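Local coordinates for protein pectinesterase inhibitor (PDB 1XG2) that inhibits pectin methylesterase by forming a protein-protein complex with the enzyme, and may take part in the regulation of fruit ripening, at residues B[7-12]-B[143-148]; B[77-82]-B[131-136]. All coordinates share one frame; numbering follows the deposited sequence.

In the fold
Both contacts use helix 127-149, the last helix of a mostly helical chain. Contact 2 lies near the middle of the four-helix bundle and joins segment 131-136 to segment 77-82 of helix 66-95. Contact 1 lies further along the same helix, where segment 143-148 meets segment 7-12 of the short N-terminal helix region. Their centres are about 20 Å apart, and their nearest atoms about 8 Å, so they do not touch. In sequence both segments of contact 2 fall between the two segments of contact 1. Helix 127-149 thus meets helix 66-95 across the bundle at one level and the N-terminal region at another. Residues of both contacts also touch the bound pectinesterase.

Contact 1. Residues B[7-12]-B[143-148]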
loop_
_atom_site.group_PDB
_atom_site.type_symbol
_atom_site.label_atom_id
_atom_site.label_comp_id
_atom_site.label_asym_id
_atom_site.label_seq_id
_atom_site.Cartn_x
_atom_site.Cartn_y
_atom_site.Cartn_z
ATOM N N SER B 7 30.645 -2.239 -8.429
ATOM C CA SER B 7 30.442 -3.555 -9.033
ATOM C C SER B 7 29.416 -4.418 -8.299
ATOM O O SER B 7 28.882 -5.363 -8.876
ATOM C CB SER B 7 31.770 -4.315 -9.159
ATOM O OG SER B 7 32.174 -4.770 -7.879
ATOM N N GLU B 8 29.140 -4.093 -7.039
ATOM C CA GLU B 8 28.071 -4.762 -6.297
ATOM C C GLU B 8 26.713 -4.100 -6.422
ATOM O O GLU B 8 25.689 -4.735 -6.152
ATOM C CB GLU B 8 28.423 -4.823 -4.815
ATOM C CG GLU B 8 29.688 -5.601 -4.520
ATOM C CD GLU B 8 29.897 -5.754 -3.026
ATOM O OE1 GLU B 8 31.006 -5.484 -2.555
ATOM O OE2 GLU B 8 28.926 -6.124 -2.341
ATOM N N ILE B 9 26.700 -2.821 -6.783
ATOM C CA ILE B 9 25.464 -2.046 -6.818
ATOM C C ILE B 9 24.834 -2.081 -8.196
ATOM O O ILE B 9 23.727 -2.576 -8.366
ATOM C CB ILE B 9 25.727 -0.587 -6.385
ATOM C CG1 ILE B 9 26.190 -0.538 -4.927
ATOM C CG2 ILE B 9 24.460 0.242 -6.511
ATOM C CD1 ILE B 9 26.823 0.805 -4.543
ATOM N N CYS B 10 25.549 -1.560 -9.189
ATOM C CA CYS B 10 24.949 -1.339 -10.496
ATOM C C CYS B 10 24.355 -2.595 -11.159
ATOM O O CYS B 10 23.239 -2.530 -11.654
ATOM C CB CYS B 10 25.915 -0.575 -11.413
ATOM S SG CYS B 10 26.072 1.110 -10.787
ATOM N N PRO B 11 25.054 -3.727 -11.161
ATOM C CA PRO B 11 24.481 -4.968 -11.734
ATOM C C PRO B 11 23.165 -5.462 -11.108
ATOM O O PRO B 11 22.423 -6.178 -11.776
ATOM C CB PRO B 11 25.578 -6.011 -11.512
ATOM C CG PRO B 11 26.820 -5.231 -11.325
ATOM C CD PRO B 11 26.436 -3.920 -10.687
ATOM N N LYS B 12 22.891 -5.085 -9.861
ATOM C CA LYS B 12 21.650 -5.461 -9.175
ATOM C C LYS B 12 20.488 -4.503 -9.437
ATOM O O LYS B 12 19.365 -4.779 -9.012
ATOM C CB LYS B 12 21.889 -5.551 -7.661
ATOM C CG LYS B 12 22.676 -6.766 -7.207
ATOM C CD LYS B 12 23.007 -6.671 -5.710
ATOM C CE LYS B 12 24.022 -7.720 -5.279
ATOM N NZ LYS B 12 25.425 -7.382 -5.675
ATOM N N VAL B 143 19.083 3.277 -4.712
ATOM C CA VAL B 143 18.954 3.446 -3.278
ATOM C C VAL B 143 18.524 2.149 -2.622
ATOM O O VAL B 143 19.056 1.781 -1.590
ATOM C CB VAL B 143 17.940 4.550 -2.920
ATOM C CG1 VAL B 143 17.819 4.688 -1.410
ATOM C CG2 VAL B 143 18.354 5.867 -3.544
ATOM N N LEU B 144 17.571 1.454 -3.227
ATOM C CA LEU B 144 17.090 0.190 -2.676
ATOM C C LEU B 144 18.218 -0.844 -2.605
ATOM O O LEU B 144 18.361 -1.545 -1.613
ATOM C CB LEU B 144 15.924 -0.354 -3.514
ATOM C CG LEU B 144 14.627 0.451 -3.435
ATOM C CD1 LEU B 144 13.635 0.033 -4.512
ATOM C CD2 LEU B 144 13.981 0.274 -2.049
ATOM N N VAL B 145 19.033 -0.924 -3.657
ATOM C CA VAL B 145 20.112 -1.907 -3.695
ATOM C C VAL B 145 21.119 -1.609 -2.578
ATOM O O VAL B 145 21.565 -2.504 -1.854
ATOM C CB VAL B 145 20.794 -1.936 -5.071
ATOM C CG1 VAL B 145 22.137 -2.711 -5.011
ATOM C CG2 VAL B 145 19.876 -2.569 -6.084
ATOM N N ILE B 146 21.446 -0.343 -2.408
ATOM C CA ILE B 146 22.398 0.041 -1.390
ATOM C C ILE B 146 21.803 -0.276 -0.008
ATOM O O ILE B 146 22.502 -0.806 0.861
ATOM C CB ILE B 146 22.783 1.525 -1.560
ATOM C CG1 ILE B 146 23.638 1.715 -2.819
ATOM C CG2 ILE B 146 23.563 2.033 -0.369
ATOM C CD1 ILE B 146 23.894 3.164 -3.159
ATOM N N SER B 147 20.510 -0.010 0.181
ATOM C CA SER B 147 19.861 -0.302 1.475
ATOM C C SER B 147 19.943 -1.796 1.833
ATOM O O SER B 147 19.982 -2.149 3.023
ATOM C CB SER B 147 18.394 0.172 1.511
ATOM O OG SER B 147 17.523 -0.722 0.809
ATOM N N ASN B 148 19.958 -2.670 0.829
ATOM C CA ASN B 148 20.053 -4.106 1.088
ATOM C C ASN B 148 21.494 -4.585 1.283
ATOM O O ASN B 148 21.709 -5.597 1.925
ATOM C CB ASN B 148 19.366 -4.931 -0.008
ATOM C CG ASN B 148 17.868 -4.637 -0.124
ATOM O OD1 ASN B 148 17.221 -4.233 0.854
ATOM N ND2 ASN B 148 17.321 -4.825 -1.307
#
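Segment 7-12 carries helix 4-9 on into a short 3-10 turn, and Ile9 CA comes within 6.2 Å of Val145 CA on helix 127-149. No hydrogen bond crosses the contact; it is held by apolar side chains and the backbone beside them. Val145 points toward segment 7-12 and splits its two methyls. Val145 CG1, anti to the backbone N (chi1 166°), lies 3.7 Å from Ile9 O. Val145 CG2 lies at the same distance, 3.7 Å, from Lys12 O. Ile9 crosses Ile146 obliquely, and its terminal CD1 rests on Ile146 CG1 at 3.7 Å. The CG2 branch of Ile9 turns to Val145 CG1 instead, at 4.0 Å. This links the N-terminal region of a PMEI-family inhibitor to the last helix of its four-helix bundle. Leu37 of helix 34-60 also touches Ile9, and Cys10 next to it is in a disulfide with Cys19. Lys12 passes over Val145 at about a right angle, its CB 3.9 Å from Val145 CG1. The chain then bends at its last torsion (chi4 77°) and turns back to its own segment. There Lys12 NZ donates to Glu8 O at 2.7 Å, in the carbonyl plane on a lone pair. On helix 127-149, Asn148 ND2 donates to Asn190 O of the pectinesterase chain.

Contact 2. Residues B[77-82]-B[131-136]; sequences ENYADA and QADLKL
One hydrogen bond crosses between the segments. Tyr79 OH donates to Asp133 OD1 at 2.6 Å, a short bond between two buried side chains. OD1 accepts through its anti lone pair, the one directed away from OD2. OD1 sits at the edge of the tyrosine ring, in its plane. The carboxylate is turned only 25° from that plane, so the two flat groups are nearly coplanar. The hydroxyl also comes close to the helix backbone, with Tyr79 OH 3.2 Å from Asp133 CA. The other carboxylate oxygen, OD2, lies close to Glu116 OE1. These like charges would be expected to favour a proton on one of the two acids, while the tyrosine bond should stabilise negative charge on Asp133.

The axes of segments 77-82 and 131-136 lie 13.2 Å apart at closest approach and run roughly parallel, at 24°. That is too far for backbone-close packing, so the long tyrosine spans the gap. The arrangement belongs to the four-helix bundle of the PMEI family. Thr52 and Ile56 of helix 34-60 and Ala112 of helix 98-118 also touch Tyr79, which places its ring among all four bundle helices.

The apolar part is built on Leu136, which points toward segment 77-82. Its CG is anti to the backbone N (chi1 -178°), which sends the branch toward the ring, and the two side chains meet tip to tip. Leu136 CD2 is 3.5 Å from Tyr79 CE2. Leu136 CD2 also reaches Ala82 CB more loosely, at 4.4 Å. On the outer side of helix 66-95, Glu77 and Asp81 pack on Phe80 and Val88 of the pectinesterase chain, respectively.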
loop_
_atom_site.group_PDB
_atom_site.type_symbol
_atom_site.label_atom_id
_atom_site.label_comp_id
_atom_site.label_asym_id
_atom_site.label_seq_id
_atom_site.Cartn_x
_atom_site.Cartn_y
_atom_site.Cartn_z
ATOM N N GLU B 77 0.475 14.477 -6.815
ATOM C CA GLU B 77 0.369 14.068 -5.401
ATOM C C GLU B 77 1.381 12.972 -5.057
ATOM O O GLU B 77 2.027 13.010 -4.013
ATOM C CB GLU B 77 -1.057 13.611 -5.087
ATOM C CG GLU B 77 -2.050 14.766 -5.076
ATOM C CD GLU B 77 -3.518 14.340 -4.973
ATOM O OE1 GLU B 77 -4.398 15.232 -5.106
ATOM O OE2 GLU B 77 -3.801 13.143 -4.765
ATOM N N ASN B 78 1.544 12.026 -5.971
ATOM C CA ASN B 78 2.501 10.941 -5.806
ATOM C C ASN B 78 3.938 11.415 -5.791
ATOM O O ASN B 78 4.735 10.944 -4.979
ATOM C CB ASN B 78 2.305 9.887 -6.888
ATOM C CG ASN B 78 1.210 8.908 -6.535
ATOM O OD1 ASN B 78 1.446 7.903 -5.853
ATOM N ND2 ASN B 78 0.010 9.183 -7.001
ATOM N N TYR B 79 4.273 12.372 -6.656
ATOM C CA TYR B 79 5.625 12.899 -6.661
ATOM C C TYR B 79 5.891 13.711 -5.391
ATOM O O TYR B 79 6.999 13.691 -4.881
ATOM C CB TYR B 79 5.922 13.694 -7.943
ATOM C CG TYR B 79 6.473 12.806 -9.023
ATOM C CD1 TYR B 79 5.631 12.015 -9.803
ATOM C CD2 TYR B 79 7.845 12.706 -9.227
ATOM C CE1 TYR B 79 6.146 11.166 -10.793
ATOM C CE2 TYR B 79 8.373 11.880 -10.221
ATOM C CZ TYR B 79 7.519 11.110 -10.990
ATOM O OH TYR B 79 8.047 10.291 -11.964
ATOM N N ALA B 80 4.873 14.399 -4.884
ATOM C CA ALA B 80 5.021 15.178 -3.670
ATOM C C ALA B 80 5.349 14.240 -2.511
ATOM O O ALA B 80 6.244 14.518 -1.720
ATOM C CB ALA B 80 3.756 16.006 -3.386
ATOM N N ASP B 81 4.648 13.117 -2.446
ATOM C CA ASP B 81 4.895 12.112 -1.421
ATOM C C ASP B 81 6.282 11.479 -1.603
ATOM O O ASP B 81 7.004 11.285 -0.626
ATOM C CB ASP B 81 3.798 11.039 -1.446
ATOM C CG ASP B 81 2.457 11.556 -0.924
ATOM O OD1 ASP B 81 2.442 12.617 -0.255
ATOM O OD2 ASP B 81 1.365 10.970 -1.142
ATOM N N ALA B 82 6.657 11.180 -2.851
ATOM C CA ALA B 82 7.981 10.625 -3.149
ATOM C C ALA B 82 9.105 11.546 -2.683
ATOM O O ALA B 82 10.103 11.081 -2.111
ATOM C CB ALA B 82 8.119 10.336 -4.633
ATOM N N GLN B 131 9.065 8.832 -19.476
ATOM C CA GLN B 131 10.510 8.706 -19.283
ATOM C C GLN B 131 10.940 9.152 -17.893
ATOM O O GLN B 131 11.819 8.529 -17.281
ATOM C CB GLN B 131 11.289 9.464 -20.364
ATOM C CG GLN B 131 11.208 8.807 -21.750
ATOM C CD GLN B 131 11.833 7.421 -21.794
ATOM O OE1 GLN B 131 13.017 7.259 -21.490
ATOM N NE2 GLN B 131 11.039 6.423 -22.153
ATOM N N ALA B 132 10.313 10.211 -17.391
ATOM C CA ALA B 132 10.632 10.755 -16.073
ATOM C C ALA B 132 10.251 9.770 -14.956
ATOM O O ALA B 132 10.986 9.652 -13.987
ATOM C CB ALA B 132 9.944 12.125 -15.875
ATOM N N ASP B 133 9.118 9.066 -15.102
ATOM C CA ASP B 133 8.709 8.007 -14.170
ATOM C C ASP B 133 9.737 6.873 -14.144
ATOM O O ASP B 133 10.157 6.421 -13.077
ATOM C CB ASP B 133 7.350 7.395 -14.565
ATOM C CG ASP B 133 6.163 8.356 -14.381
ATOM O OD1 ASP B 133 6.266 9.335 -13.611
ATOM O OD2 ASP B 133 5.071 8.178 -14.970
ATOM N N LEU B 134 10.141 6.410 -15.326
ATOM C CA LEU B 134 11.084 5.294 -15.414
ATOM C C LEU B 134 12.419 5.692 -14.828
ATOM O O LEU B 134 13.123 4.854 -14.231
ATOM C CB LEU B 134 11.286 4.811 -16.853
ATOM C CG LEU B 134 10.113 4.129 -17.544
ATOM C CD1 LEU B 134 10.565 3.624 -18.913
ATOM C CD2 LEU B 134 9.546 2.996 -16.705
ATOM N N LYS B 135 12.766 6.966 -14.976
ATOM C CA LYS B 135 14.008 7.469 -14.418
ATOM C C LYS B 135 13.970 7.487 -12.882
ATOM O O LYS B 135 14.924 7.091 -12.238
ATOM C CB LYS B 135 14.321 8.862 -14.952
ATOM C CG LYS B 135 15.713 9.329 -14.611
ATOM C CD LYS B 135 15.906 10.785 -14.954
ATOM C CE LYS B 135 17.243 11.065 -15.653
ATOM N NZ LYS B 135 17.767 12.410 -15.212
ATOM N N LEU B 136 12.873 7.948 -12.299
ATOM C CA LEU B 136 12.788 7.956 -10.848
ATOM C C LEU B 136 12.860 6.531 -10.337
ATOM O O LEU B 136 13.480 6.275 -9.319
ATOM C CB LEU B 136 11.493 8.593 -10.367
ATOM C CG LEU B 136 11.387 8.675 -8.843
ATOM C CD1 LEU B 136 12.577 9.414 -8.272
ATOM C CD2 LEU B 136 10.067 9.349 -8.439
#